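Local coordinates for endoglucanase (Ruminococcus champanellensis, PDB 6WQV), which probably hydrolyses internal beta-1,4-glycosidic links of cellulose and related plant polysaccharides as a broad-specificity family 5 endoglucanase, at residues D82-G85 against Q91-E94. Numbering follows the deposited sequence.
Sequences DHTG and QIDE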
ATOM      1  N   ASP A  82      -8.537 -15.259   2.340  1.00 13.66           N
ATOM      2  CA  ASP A  82      -8.893 -16.547   1.750  1.00 15.19           C
ATOM      3  C   ASP A  82      -7.867 -17.636   2.041  1.00 14.89           C
ATOM      4  O   ASP A  82      -8.031 -18.768   1.561  1.00 18.19           O
ATOM      5  CB  ASP A  82      -9.092 -16.430   0.238  1.00 16.21           C
ATOM      6  CG  ASP A  82     -10.142 -15.416  -0.132  1.00 16.77           C
ATOM      7  OD1 ASP A  82     -11.208 -15.372   0.524  1.00 16.42           O
ATOM      8  OD2 ASP A  82      -9.891 -14.655  -1.090  1.00 14.84           O
ATOM      9  N   HIS A  83      -6.821 -17.312   2.809  1.00 13.45           N
ATOM     10  CA  HIS A  83      -5.748 -18.231   3.173  1.00 13.75           C
ATOM     11  C   HIS A  83      -5.577 -18.326   4.682  1.00 15.33           C
ATOM     12  O   HIS A  83      -4.518 -18.752   5.154  1.00 15.91           O
ATOM     13  CB  HIS A  83      -4.437 -17.761   2.536  1.00 14.31           C
ATOM     14  CG  HIS A  83      -4.607 -17.311   1.123  1.00 14.56           C
ATOM     15  ND1 HIS A  83      -4.639 -18.192   0.065  1.00 15.68           N
ATOM     16  CD2 HIS A  83      -4.834 -16.081   0.600  1.00 14.00           C
ATOM     17  CE1 HIS A  83      -4.848 -17.524  -1.055  1.00 14.65           C
ATOM     18  NE2 HIS A  83      -4.959 -16.241  -0.759  1.00 13.91           N
ATOM     19  N   THR A  84      -6.585 -17.911   5.441  1.00 13.85           N
ATOM     20  CA  THR A  84      -6.534 -17.867   6.896  1.00 15.71           C
ATOM     21  C   THR A  84      -7.549 -18.850   7.462  1.00 17.16           C
ATOM     22  O   THR A  84      -8.712 -18.853   7.047  1.00 18.46           O
ATOM     23  CB  THR A  84      -6.861 -16.454   7.391  1.00 13.62           C
ATOM     24  OG1 THR A  84      -5.917 -15.506   6.880  1.00 15.17           O
ATOM     25  CG2 THR A  84      -6.834 -16.386   8.909  1.00 15.18           C
ATOM     26  N   GLY A  85      -7.113 -19.664   8.423  1.00 15.39           N
ATOM     27  CA  GLY A  85      -7.966 -20.648   9.052  1.00 18.00           C
ATOM     28  C   GLY A  85      -8.887 -20.050  10.102  1.00 19.32           C
ATOM     29  O   GLY A  85      -8.970 -18.836  10.292  1.00 18.76           O
ATOM     30  N   GLN A  91      -4.734 -19.689  11.497  1.00 17.60           N
ATOM     31  CA  GLN A  91      -3.523 -20.195  10.873  1.00 17.33           C
ATOM     32  C   GLN A  91      -3.500 -19.851   9.392  1.00 16.99           C
ATOM     33  O   GLN A  91      -4.451 -20.135   8.658  1.00 17.86           O
ATOM     34  CB  GLN A  91      -3.471 -21.710  11.053  1.00 18.17           C
ATOM     35  CG  GLN A  91      -2.335 -22.365  10.326  1.00 20.24           C
ATOM     36  CD  GLN A  91      -0.998 -22.022  10.930  1.00 25.21           C
ATOM     37  OE1 GLN A  91      -0.841 -21.997  12.151  1.00 28.83           O
ATOM     38  NE2 GLN A  91      -0.025 -21.738  10.078  1.00 24.93           N
ATOM     39  N   ILE A  92      -2.393 -19.266   8.945  1.00 15.18           N
ATOM     40  CA  ILE A  92      -2.218 -18.937   7.536  1.00 14.21           C
ATOM     41  C   ILE A  92      -1.711 -20.169   6.796  1.00 15.36           C
ATOM     42  O   ILE A  92      -0.769 -20.837   7.239  1.00 17.52           O
ATOM     43  CB  ILE A  92      -1.264 -17.744   7.376  1.00 14.27           C
ATOM     44  CG1 ILE A  92      -1.886 -16.497   8.003  1.00 14.96           C
ATOM     45  CG2 ILE A  92      -0.946 -17.516   5.910  1.00 13.89           C
ATOM     46  CD1 ILE A  92      -0.910 -15.366   8.180  1.00 14.15           C
ATOM     47  N   ASP A  93      -2.351 -20.482   5.670  1.00 15.52           N
ATOM     48  CA  ASP A  93      -1.948 -21.601   4.827  1.00 17.95           C
ATOM     49  C   ASP A  93      -0.464 -21.528   4.493  1.00 14.89           C
ATOM     50  O   ASP A  93       0.027 -20.517   3.985  1.00 13.99           O
ATOM     51  CB  ASP A  93      -2.794 -21.538   3.551  1.00 19.68           C
ATOM     52  CG  ASP A  93      -2.545 -22.689   2.609  1.00 28.17           C
ATOM     53  OD1 ASP A  93      -2.683 -23.856   3.034  1.00 31.74           O
ATOM     54  OD2 ASP A  93      -2.244 -22.419   1.426  1.00 31.22           O
ATOM     55  N   GLU A  94       0.246 -22.621   4.786  1.00 17.10           N
ATOM     56  CA  GLU A  94       1.691 -22.648   4.570  1.00 16.85           C
ATOM     57  C   GLU A  94       2.055 -22.396   3.107  1.00 15.66           C
ATOM     58  O   GLU A  94       3.020 -21.677   2.820  1.00 14.28           O
ATOM     59  CB  GLU A  94       2.256 -23.990   5.032  1.00 20.22           C
ATOM     60  CG  GLU A  94       3.761 -24.087   4.963  1.00 29.64           C
ATOM     61  CD  GLU A  94       4.452 -23.248   6.017  1.00 42.56           C
ATOM     62  OE1 GLU A  94       3.754 -22.576   6.810  1.00 47.11           O
ATOM     63  OE2 GLU A  94       5.699 -23.267   6.050  1.00 47.92           O
TER
HETATM   64  O   HOH W   1      -4.020 -20.781  -0.450  1.00 23.29           O
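A single antiparallel beta bridge, the non-hydrogen-bonded pair T84 and I92, pinches together two parts of the loop between strand 73-76 and helix 94-108 of this TIM barrel, closing off the chain from G85 to Q91. Two backbone bonds frame the bridge. D93 N gives a nearly straight bond, 170° at the hydrogen, to H83 O at 2.8 Å and meets that carbonyl almost end-on. G85 N reaches Q91 O at 2.7 Å, more bent and tilted from the carbonyl plane. Alpha hydrogens add contacts to the same two oxygens: I92 CA lies 3.3 Å from H83 O, and T84 CA 3.5 Å from Q91 O. I92 CG2 also rests against H83 O at 3.9 Å, and the I92 side chain packs on W80 and on I146 of helix 129-149. T84 OG1 is hydrogen-bonded to W80 O.

D93 is the N-cap of helix 94-108. Its CB points toward segment 82-85, and with CG anti to the backbone N (chi1 -177°) the carboxylate lies within a water's span of the imidazole. One water joins the two groups: it sits in the ring plane at the edge, 2.7 Å from H83 ND1, and donates to D93 OD2 at 3.1 Å. The W96 ring, in the first turn of the helix, stacks with that of H83. Q91 NE2 turns back onto I92 O at 3.1 Å.

The carbonyl oxygens of H83 and Q91, flanking the bridge, each receive an N-H and a C-H, and D93 OD2, accepting from the water and weakly from W96 N, links the helix start to H83 ND1.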